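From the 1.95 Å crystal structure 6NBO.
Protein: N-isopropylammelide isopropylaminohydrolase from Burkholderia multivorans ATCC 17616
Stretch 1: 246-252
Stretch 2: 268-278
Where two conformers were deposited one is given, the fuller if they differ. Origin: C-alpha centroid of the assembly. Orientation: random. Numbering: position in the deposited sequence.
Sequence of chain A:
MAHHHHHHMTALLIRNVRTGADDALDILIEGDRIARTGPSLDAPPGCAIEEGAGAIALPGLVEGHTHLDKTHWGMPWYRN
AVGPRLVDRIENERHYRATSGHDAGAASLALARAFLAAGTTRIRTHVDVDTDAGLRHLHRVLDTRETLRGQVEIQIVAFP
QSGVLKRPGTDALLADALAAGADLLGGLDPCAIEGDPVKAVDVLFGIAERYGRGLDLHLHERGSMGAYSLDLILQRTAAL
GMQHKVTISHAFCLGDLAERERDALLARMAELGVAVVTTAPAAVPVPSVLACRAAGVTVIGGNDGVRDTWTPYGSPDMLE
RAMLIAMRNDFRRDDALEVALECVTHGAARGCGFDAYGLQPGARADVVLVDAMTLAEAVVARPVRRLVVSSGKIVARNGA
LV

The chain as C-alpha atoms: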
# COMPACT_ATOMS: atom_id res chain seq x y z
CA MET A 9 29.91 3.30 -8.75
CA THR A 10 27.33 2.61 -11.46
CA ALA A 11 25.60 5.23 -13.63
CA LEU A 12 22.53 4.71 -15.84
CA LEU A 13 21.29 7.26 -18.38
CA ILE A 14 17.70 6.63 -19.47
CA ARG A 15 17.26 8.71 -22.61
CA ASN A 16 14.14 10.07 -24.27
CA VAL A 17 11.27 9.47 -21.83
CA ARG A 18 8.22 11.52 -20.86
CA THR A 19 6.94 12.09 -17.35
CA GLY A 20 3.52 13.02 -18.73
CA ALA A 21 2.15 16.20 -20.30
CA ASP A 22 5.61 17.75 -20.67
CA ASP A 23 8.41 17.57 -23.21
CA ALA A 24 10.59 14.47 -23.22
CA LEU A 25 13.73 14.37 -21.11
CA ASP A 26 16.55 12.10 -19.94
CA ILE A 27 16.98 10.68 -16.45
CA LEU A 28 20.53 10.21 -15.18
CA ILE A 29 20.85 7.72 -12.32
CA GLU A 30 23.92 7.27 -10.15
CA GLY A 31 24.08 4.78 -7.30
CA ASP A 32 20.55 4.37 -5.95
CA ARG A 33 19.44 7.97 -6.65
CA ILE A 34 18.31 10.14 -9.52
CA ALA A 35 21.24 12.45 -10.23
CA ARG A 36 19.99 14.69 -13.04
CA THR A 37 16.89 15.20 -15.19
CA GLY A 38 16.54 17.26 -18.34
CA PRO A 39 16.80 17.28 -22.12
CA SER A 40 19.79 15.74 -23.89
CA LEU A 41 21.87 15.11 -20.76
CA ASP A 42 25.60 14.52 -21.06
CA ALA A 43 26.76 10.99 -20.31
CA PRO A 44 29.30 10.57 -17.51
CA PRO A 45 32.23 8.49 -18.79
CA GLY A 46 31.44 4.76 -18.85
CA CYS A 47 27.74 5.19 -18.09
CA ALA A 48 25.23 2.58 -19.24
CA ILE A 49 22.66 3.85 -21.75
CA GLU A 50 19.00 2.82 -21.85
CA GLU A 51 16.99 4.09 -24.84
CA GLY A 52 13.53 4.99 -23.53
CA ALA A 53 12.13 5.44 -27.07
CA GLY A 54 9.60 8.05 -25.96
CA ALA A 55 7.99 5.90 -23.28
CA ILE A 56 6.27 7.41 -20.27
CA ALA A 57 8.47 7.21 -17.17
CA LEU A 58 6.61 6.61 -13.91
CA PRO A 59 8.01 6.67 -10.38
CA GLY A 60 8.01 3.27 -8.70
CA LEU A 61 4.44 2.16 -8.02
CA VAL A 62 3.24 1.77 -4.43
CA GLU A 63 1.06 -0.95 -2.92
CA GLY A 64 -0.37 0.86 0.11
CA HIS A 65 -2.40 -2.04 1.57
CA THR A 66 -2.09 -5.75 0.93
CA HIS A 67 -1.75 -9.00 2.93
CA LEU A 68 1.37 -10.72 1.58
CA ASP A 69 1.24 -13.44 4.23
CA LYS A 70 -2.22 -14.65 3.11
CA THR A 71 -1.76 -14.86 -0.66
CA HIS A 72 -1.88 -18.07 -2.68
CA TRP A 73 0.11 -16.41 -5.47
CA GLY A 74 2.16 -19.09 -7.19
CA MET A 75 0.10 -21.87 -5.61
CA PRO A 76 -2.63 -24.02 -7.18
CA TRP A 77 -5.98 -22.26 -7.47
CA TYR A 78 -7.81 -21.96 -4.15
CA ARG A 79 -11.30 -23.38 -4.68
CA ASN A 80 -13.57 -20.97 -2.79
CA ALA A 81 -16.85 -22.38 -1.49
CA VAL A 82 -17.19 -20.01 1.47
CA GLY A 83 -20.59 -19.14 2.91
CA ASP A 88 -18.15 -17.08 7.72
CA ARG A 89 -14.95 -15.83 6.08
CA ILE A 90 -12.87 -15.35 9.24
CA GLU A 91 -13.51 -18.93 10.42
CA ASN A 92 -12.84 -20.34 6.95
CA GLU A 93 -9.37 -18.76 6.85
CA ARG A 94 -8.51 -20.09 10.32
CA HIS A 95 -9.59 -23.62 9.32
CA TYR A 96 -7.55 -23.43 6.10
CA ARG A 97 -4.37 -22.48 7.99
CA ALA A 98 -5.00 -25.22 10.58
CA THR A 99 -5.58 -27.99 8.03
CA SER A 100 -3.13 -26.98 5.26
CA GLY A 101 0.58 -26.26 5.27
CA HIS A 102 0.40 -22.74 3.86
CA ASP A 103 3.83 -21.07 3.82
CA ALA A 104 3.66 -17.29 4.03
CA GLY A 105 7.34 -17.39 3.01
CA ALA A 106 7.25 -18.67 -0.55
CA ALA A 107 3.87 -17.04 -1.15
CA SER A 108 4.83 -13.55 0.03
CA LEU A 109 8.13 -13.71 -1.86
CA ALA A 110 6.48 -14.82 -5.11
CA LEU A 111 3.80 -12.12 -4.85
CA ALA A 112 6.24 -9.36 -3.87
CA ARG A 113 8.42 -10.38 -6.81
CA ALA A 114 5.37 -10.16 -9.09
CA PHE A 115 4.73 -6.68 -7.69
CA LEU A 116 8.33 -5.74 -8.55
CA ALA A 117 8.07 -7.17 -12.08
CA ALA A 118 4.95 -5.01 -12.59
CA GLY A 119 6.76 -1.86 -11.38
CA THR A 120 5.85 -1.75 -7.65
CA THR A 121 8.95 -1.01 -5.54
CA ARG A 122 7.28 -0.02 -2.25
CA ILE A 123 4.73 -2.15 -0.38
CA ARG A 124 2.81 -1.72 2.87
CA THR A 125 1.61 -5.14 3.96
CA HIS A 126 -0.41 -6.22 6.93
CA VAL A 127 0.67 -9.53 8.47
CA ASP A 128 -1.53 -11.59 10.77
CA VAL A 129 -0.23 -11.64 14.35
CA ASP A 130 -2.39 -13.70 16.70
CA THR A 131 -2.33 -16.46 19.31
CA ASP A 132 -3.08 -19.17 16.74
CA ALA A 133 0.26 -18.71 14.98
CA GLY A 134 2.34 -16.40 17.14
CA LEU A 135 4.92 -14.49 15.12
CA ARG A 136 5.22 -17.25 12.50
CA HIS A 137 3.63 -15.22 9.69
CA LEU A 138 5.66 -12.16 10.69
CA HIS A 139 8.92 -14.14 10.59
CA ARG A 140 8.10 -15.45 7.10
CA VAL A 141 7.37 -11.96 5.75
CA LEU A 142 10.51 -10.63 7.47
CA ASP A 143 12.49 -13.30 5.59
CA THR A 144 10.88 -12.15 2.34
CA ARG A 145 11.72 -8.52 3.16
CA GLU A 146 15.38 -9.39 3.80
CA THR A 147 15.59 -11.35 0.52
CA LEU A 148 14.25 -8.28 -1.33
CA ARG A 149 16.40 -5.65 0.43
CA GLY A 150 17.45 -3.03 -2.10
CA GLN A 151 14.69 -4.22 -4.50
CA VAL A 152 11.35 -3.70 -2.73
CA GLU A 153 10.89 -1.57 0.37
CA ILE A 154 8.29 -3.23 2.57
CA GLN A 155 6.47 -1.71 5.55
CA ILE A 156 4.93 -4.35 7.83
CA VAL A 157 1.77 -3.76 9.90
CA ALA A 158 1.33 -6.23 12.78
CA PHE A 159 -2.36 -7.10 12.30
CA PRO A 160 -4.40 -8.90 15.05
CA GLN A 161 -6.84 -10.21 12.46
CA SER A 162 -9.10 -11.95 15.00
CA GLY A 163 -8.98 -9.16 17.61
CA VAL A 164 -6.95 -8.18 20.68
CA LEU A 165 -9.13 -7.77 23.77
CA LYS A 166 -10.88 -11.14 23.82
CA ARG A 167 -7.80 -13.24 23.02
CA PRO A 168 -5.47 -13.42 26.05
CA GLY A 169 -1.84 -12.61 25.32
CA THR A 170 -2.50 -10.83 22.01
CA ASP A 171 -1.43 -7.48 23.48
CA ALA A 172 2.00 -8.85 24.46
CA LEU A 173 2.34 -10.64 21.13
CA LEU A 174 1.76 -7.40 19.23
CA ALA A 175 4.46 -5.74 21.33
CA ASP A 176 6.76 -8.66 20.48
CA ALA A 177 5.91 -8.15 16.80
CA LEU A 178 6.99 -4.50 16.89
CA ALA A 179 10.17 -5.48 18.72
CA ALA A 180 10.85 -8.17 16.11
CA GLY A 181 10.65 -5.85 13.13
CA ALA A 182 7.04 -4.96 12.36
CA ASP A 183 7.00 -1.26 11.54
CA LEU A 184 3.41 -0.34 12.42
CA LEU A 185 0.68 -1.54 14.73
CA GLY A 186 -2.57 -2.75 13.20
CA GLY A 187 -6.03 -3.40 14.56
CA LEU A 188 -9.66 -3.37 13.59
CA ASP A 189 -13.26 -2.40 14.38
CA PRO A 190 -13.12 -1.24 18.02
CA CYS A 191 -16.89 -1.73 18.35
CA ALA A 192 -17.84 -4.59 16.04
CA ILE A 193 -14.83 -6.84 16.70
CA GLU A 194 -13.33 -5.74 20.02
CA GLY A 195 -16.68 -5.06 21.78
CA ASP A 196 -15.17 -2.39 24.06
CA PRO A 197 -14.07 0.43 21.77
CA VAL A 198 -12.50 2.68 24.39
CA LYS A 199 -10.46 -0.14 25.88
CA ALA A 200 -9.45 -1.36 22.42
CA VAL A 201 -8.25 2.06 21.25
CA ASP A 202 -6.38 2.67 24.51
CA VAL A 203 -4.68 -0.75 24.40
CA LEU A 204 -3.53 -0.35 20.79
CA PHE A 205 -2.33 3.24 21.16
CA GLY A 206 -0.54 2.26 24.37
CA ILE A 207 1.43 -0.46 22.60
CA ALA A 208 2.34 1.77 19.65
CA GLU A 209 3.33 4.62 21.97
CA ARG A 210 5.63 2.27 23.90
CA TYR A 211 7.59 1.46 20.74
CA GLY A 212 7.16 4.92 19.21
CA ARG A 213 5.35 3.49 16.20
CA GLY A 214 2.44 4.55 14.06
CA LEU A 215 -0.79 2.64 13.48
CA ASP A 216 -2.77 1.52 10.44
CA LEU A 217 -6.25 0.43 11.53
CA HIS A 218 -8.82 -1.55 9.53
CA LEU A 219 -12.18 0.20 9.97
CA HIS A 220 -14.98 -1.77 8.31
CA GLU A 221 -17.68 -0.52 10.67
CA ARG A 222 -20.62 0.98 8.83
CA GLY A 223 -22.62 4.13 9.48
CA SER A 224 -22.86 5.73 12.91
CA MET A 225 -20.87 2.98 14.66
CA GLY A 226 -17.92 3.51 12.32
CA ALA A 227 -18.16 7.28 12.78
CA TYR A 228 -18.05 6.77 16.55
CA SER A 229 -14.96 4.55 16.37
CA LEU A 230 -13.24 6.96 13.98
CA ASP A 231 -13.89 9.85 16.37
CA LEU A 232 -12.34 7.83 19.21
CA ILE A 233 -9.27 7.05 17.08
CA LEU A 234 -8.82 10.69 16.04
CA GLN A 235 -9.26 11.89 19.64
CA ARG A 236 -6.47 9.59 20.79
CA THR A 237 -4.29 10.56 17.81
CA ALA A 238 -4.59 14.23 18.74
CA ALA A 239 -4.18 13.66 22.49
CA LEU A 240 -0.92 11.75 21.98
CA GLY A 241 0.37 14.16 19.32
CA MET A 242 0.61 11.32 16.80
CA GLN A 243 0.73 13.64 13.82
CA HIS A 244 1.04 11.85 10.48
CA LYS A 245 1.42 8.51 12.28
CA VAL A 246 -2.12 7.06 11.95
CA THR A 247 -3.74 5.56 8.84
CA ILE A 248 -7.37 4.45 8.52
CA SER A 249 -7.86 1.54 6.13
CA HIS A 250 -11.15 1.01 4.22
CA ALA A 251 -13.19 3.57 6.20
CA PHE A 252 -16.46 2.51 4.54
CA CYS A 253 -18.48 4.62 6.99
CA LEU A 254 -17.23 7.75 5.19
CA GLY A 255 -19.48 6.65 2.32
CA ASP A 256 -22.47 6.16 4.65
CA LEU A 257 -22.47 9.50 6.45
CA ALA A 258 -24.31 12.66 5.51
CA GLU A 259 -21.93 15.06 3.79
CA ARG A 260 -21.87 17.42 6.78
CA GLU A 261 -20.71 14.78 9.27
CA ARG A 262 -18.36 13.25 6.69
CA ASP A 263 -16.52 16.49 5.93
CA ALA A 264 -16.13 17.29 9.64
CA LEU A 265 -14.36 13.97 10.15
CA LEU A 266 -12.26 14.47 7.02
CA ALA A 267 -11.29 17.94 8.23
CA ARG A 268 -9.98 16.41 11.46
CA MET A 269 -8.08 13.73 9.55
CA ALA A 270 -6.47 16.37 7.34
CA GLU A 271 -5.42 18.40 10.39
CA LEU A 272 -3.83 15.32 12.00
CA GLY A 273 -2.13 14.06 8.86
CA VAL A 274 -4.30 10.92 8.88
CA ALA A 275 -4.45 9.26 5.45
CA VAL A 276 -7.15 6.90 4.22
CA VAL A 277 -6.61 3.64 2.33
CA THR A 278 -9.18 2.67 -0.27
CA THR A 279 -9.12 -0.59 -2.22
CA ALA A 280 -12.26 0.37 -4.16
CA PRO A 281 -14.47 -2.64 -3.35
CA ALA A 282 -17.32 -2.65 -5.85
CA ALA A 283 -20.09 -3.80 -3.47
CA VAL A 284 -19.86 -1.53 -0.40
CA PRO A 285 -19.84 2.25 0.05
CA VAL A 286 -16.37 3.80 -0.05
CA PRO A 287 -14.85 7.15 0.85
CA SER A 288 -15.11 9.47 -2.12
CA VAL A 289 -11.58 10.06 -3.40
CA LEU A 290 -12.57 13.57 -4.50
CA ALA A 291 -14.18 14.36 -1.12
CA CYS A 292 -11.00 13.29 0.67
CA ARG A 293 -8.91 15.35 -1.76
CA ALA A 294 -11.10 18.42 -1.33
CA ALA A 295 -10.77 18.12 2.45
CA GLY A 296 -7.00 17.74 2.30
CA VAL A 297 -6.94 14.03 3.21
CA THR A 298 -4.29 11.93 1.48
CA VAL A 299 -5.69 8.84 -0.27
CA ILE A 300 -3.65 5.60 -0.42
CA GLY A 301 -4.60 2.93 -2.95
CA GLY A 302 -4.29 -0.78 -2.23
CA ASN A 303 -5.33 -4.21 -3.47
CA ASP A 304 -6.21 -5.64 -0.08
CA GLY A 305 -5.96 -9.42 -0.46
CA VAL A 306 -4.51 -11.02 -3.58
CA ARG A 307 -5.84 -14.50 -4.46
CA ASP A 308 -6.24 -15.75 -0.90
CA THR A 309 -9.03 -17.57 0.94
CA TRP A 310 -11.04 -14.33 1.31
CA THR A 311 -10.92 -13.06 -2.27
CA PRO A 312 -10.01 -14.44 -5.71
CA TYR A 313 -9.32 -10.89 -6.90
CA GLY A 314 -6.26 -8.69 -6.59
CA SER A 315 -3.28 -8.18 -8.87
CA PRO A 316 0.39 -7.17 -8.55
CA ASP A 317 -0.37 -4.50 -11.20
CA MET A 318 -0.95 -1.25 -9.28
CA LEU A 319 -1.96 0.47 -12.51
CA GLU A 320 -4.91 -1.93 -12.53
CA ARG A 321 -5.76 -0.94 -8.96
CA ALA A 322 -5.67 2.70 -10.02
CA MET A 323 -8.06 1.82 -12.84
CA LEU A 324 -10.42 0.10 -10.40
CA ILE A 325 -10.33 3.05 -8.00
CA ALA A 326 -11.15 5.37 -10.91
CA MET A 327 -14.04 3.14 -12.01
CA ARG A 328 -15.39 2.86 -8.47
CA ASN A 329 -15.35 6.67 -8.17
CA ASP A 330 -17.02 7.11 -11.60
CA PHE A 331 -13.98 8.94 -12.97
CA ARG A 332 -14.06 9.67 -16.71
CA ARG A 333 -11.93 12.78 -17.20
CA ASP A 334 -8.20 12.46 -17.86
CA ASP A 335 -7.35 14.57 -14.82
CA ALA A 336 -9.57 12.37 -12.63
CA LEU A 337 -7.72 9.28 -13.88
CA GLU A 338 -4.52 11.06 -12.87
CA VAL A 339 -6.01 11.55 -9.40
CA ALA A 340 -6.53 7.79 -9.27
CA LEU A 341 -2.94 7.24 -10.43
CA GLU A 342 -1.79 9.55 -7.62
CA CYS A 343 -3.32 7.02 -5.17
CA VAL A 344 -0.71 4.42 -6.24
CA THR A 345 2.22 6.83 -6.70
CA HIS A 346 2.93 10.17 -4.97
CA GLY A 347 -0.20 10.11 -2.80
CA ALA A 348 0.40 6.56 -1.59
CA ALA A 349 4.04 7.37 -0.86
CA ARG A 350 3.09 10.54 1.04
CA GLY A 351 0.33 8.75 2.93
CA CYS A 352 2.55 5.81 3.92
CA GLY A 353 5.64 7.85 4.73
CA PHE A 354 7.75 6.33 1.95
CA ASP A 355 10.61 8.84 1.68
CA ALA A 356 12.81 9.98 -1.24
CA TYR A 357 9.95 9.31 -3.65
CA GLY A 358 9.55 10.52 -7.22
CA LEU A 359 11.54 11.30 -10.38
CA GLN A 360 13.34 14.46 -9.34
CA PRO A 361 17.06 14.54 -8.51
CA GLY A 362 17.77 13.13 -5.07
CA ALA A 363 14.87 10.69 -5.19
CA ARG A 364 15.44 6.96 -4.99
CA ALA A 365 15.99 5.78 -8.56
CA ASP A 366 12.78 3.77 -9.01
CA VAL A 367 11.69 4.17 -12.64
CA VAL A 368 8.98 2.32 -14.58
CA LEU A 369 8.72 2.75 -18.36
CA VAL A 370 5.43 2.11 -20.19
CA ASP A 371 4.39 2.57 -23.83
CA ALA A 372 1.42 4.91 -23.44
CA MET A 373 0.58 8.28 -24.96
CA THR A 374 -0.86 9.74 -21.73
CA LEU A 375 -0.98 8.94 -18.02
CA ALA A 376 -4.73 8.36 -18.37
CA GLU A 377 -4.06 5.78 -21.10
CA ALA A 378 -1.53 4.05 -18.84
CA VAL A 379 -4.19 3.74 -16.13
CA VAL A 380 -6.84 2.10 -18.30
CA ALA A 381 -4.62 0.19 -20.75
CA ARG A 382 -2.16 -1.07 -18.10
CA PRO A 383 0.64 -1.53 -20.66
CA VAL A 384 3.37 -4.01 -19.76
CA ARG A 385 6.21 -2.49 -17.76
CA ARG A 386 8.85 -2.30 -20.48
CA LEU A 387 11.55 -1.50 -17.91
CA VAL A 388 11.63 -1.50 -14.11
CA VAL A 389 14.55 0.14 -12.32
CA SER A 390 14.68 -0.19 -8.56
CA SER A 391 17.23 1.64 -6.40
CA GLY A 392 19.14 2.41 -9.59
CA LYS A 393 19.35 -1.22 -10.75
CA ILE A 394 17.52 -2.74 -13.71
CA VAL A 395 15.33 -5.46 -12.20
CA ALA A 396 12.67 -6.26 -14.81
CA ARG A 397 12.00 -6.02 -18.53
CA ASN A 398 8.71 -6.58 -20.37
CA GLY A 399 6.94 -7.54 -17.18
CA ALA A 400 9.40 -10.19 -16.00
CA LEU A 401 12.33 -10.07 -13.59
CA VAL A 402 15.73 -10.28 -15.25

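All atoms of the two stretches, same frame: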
# COMPACT_ATOMS: atom_id res chain seq x y z
N VAL A 246 -0.96 7.95 11.94
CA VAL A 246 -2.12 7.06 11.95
C VAL A 246 -2.73 7.02 10.56
O VAL A 246 -2.88 8.05 9.90
CB VAL A 246 -3.16 7.53 13.00
CG1 VAL A 246 -4.46 6.71 12.88
CG2 VAL A 246 -2.58 7.39 14.40
N THR A 247 -3.07 5.81 10.11
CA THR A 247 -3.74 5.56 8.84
C THR A 247 -5.03 4.80 9.14
O THR A 247 -5.05 3.92 10.01
CB THR A 247 -2.82 4.73 7.92
OG1 THR A 247 -1.61 5.46 7.68
CG2 THR A 247 -3.48 4.39 6.58
N ILE A 248 -6.10 5.17 8.44
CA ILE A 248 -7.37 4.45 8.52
C ILE A 248 -7.55 3.68 7.23
O ILE A 248 -7.63 4.28 6.15
CB ILE A 248 -8.56 5.39 8.73
CG1 ILE A 248 -8.26 6.40 9.83
CG2 ILE A 248 -9.82 4.55 9.03
CD1 ILE A 248 -8.10 5.78 11.20
N SER A 249 -7.64 2.35 7.32
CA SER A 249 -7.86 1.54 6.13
C SER A 249 -9.35 1.24 5.95
O SER A 249 -10.05 0.94 6.93
CB SER A 249 -7.08 0.23 6.21
OG SER A 249 -5.69 0.45 5.97
N HIS A 250 -9.80 1.31 4.69
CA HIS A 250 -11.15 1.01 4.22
C HIS A 250 -12.10 2.17 4.52
O HIS A 250 -12.49 2.89 3.60
CB HIS A 250 -11.65 -0.31 4.81
CG HIS A 250 -10.74 -1.47 4.51
ND1 HIS A 250 -10.19 -1.67 3.26
CD2 HIS A 250 -10.24 -2.44 5.31
CE1 HIS A 250 -9.42 -2.74 3.29
NE2 HIS A 250 -9.43 -3.23 4.52
N ALA A 251 -12.44 2.39 5.79
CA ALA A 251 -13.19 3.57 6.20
C ALA A 251 -14.52 3.69 5.46
O ALA A 251 -14.93 4.78 5.07
CB ALA A 251 -12.35 4.84 6.01
N PHE A 252 -15.19 2.54 5.27
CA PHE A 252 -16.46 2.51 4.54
C PHE A 252 -17.48 3.49 5.11
O PHE A 252 -18.32 4.00 4.35
CB PHE A 252 -17.05 1.09 4.58
CG PHE A 252 -16.14 0.03 4.07
CD1 PHE A 252 -15.30 0.26 2.99
CD2 PHE A 252 -16.12 -1.22 4.66
CE1 PHE A 252 -14.45 -0.74 2.52
CE2 PHE A 252 -15.29 -2.22 4.21
CZ PHE A 252 -14.45 -1.98 3.13
N ARG A 268 -10.82 16.81 10.34
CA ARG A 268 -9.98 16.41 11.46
C ARG A 268 -8.84 15.52 10.99
O ARG A 268 -7.70 15.68 11.45
CB ARG A 268 -10.81 15.69 12.52
CG ARG A 268 -11.79 16.63 13.21
CD ARG A 268 -12.81 15.85 14.02
NE ARG A 268 -12.19 15.12 15.12
CZ ARG A 268 -12.83 14.24 15.86
NH1 ARG A 268 -14.10 13.97 15.61
NH2 ARG A 268 -12.20 13.61 16.85
N MET A 269 -9.13 14.57 10.10
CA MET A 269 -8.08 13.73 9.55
C MET A 269 -7.02 14.56 8.83
O MET A 269 -5.82 14.32 8.99
CB MET A 269 -8.69 12.68 8.62
CG MET A 269 -9.71 11.79 9.34
SD MET A 269 -10.68 10.80 8.21
CE MET A 269 -9.37 9.84 7.50
N ALA A 270 -7.44 15.54 8.03
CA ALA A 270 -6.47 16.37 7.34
C ALA A 270 -5.57 17.09 8.33
O ALA A 270 -4.34 17.11 8.19
CB ALA A 270 -7.18 17.38 6.43
N GLU A 271 -6.18 17.69 9.36
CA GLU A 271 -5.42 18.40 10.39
C GLU A 271 -4.38 17.50 11.04
O GLU A 271 -3.25 17.93 11.30
CB GLU A 271 -6.40 18.95 11.44
CG GLU A 271 -5.74 19.65 12.61
CD GLU A 271 -4.84 20.80 12.18
OE1 GLU A 271 -5.23 21.54 11.26
OE2 GLU A 271 -3.74 20.94 12.76
N LEU A 272 -4.72 16.23 11.30
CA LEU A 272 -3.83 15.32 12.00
C LEU A 272 -2.90 14.56 11.08
O LEU A 272 -2.12 13.72 11.55
CB LEU A 272 -4.65 14.34 12.84
CG LEU A 272 -5.35 15.01 14.03
CD1 LEU A 272 -6.41 14.11 14.63
CD2 LEU A 272 -4.31 15.37 15.07
N GLY A 273 -2.94 14.83 9.78
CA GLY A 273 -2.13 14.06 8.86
C GLY A 273 -2.53 12.60 8.77
O GLY A 273 -1.67 11.76 8.52
N VAL A 274 -3.80 12.29 8.99
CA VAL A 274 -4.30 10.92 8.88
C VAL A 274 -4.72 10.66 7.44
O VAL A 274 -5.61 11.34 6.92
CB VAL A 274 -5.47 10.68 9.84
CG1 VAL A 274 -6.08 9.31 9.59
CG2 VAL A 274 -5.00 10.84 11.28
N ALA A 275 -4.10 9.67 6.80
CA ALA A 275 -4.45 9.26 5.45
C ALA A 275 -5.50 8.15 5.49
O ALA A 275 -5.72 7.51 6.51
CB ALA A 275 -3.20 8.75 4.70
N VAL A 276 -6.17 7.96 4.35
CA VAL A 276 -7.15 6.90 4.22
C VAL A 276 -6.70 5.96 3.10
O VAL A 276 -6.18 6.39 2.07
CB VAL A 276 -8.58 7.45 3.99
CG1 VAL A 276 -8.73 8.14 2.63
CG2 VAL A 276 -9.62 6.35 4.18
N VAL A 277 -6.87 4.66 3.34
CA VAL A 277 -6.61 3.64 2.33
C VAL A 277 -7.93 3.22 1.72
O VAL A 277 -8.87 2.87 2.45
CB VAL A 277 -5.89 2.42 2.93
CG1 VAL A 277 -5.82 1.31 1.89
CG2 VAL A 277 -4.51 2.81 3.43
N THR A 278 -8.02 3.25 0.40
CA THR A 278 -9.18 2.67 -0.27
C THR A 278 -8.69 1.60 -1.24
O THR A 278 -7.68 1.78 -1.92
CB THR A 278 -10.04 3.72 -0.99
OG1 THR A 278 -11.23 3.09 -1.49
CG2 THR A 278 -9.29 4.40 -2.15
O HOH W 1 -1.83 10.85 12.40
O HOH W 2 -1.47 8.11 7.54
O HOH W 3 -12.52 1.94 0.78

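The two stretches meet as neighbouring parallel β-strands, 246-250 and the strand that ends at Thr278, with N-to-C directions 22° apart. Three backbone hydrogen bonds join the strands. Ile248 works in both directions: its N donates to Ala275 O (3.1 Å) and its O accepts from Val277 N (2.9 Å), so one residue reaches to two partners spaced two apart, as parallel pairing requires. The next rung, from His250 N to Val277 O (2.9 Å), is more bent, at 143°. Val276, paired with Ile248, makes none of these bonds; instead its CA lies 3.3 Å from Ile248 O in a CA-H...O contact. A similar contact joins Val274 CA to Val246 O (3.4 Å).

Around Val246 and Ala275, water completes the pairing. Val246 O and Ala275 N are 3.7 Å apart, and water 2 bridges them, giving a hydrogen to Val246 O (2.7 Å from its oxygen) and accepting one from Ala275 N (3.1 Å); it also hydrogen-bonds Thr247 OG1 at 2.7 Å. Water 1 accepts from Val246 N (3.1 Å) and donates to Leu272 O (3.0 Å), tying the strand to the last turn of the helix. At the other end, water 3 links His250 O (3.0 Å) with Thr278 OG1 (2.9 Å).

Apolar side chains pack on the sheet face that carries Ile248 and Val276. Ile248, with chi1 and chi2 both m, places CG1 3.6 Å from Val274 CG1 and 4.3 Å from Met269 CE. The long, flexible methionine suits this place because its CA-to-CB bond points sideways, yet its terminal methyl comes nearer to the strand. Ala251 CB packs 3.6 Å from Val276 CG2, the small methyl of alanine packing against one methyl of the branched valine side chain. On the opposite face, Thr247 CG2 lies 3.7 Å from Val277 CG2, and Ser249 OG lies 3.6 Å from Val277 CB. The threonine thus offers a methyl to valine while its hydroxyl binds water; the serine hydroxyl, buried here, finds a hydrogen bond elsewhere in the structure. The β-branched valines, isoleucine and threonine are well suited to extended backbone.

Gly273 leaves the helix and lies where the chain turns towards the strand. Its positive phi (65°), a conformation that favours glycine, belongs to a Schellman motif in which Gly273 N bonds to Ala270 O (3.1 Å) and Val274 N to Met269 O (2.9 Å). The chain then carries Val274 alongside Val246, with CG2 of the former 4.2 Å from CB of the latter. Together the stretches bury 444 Å², summed over both sides.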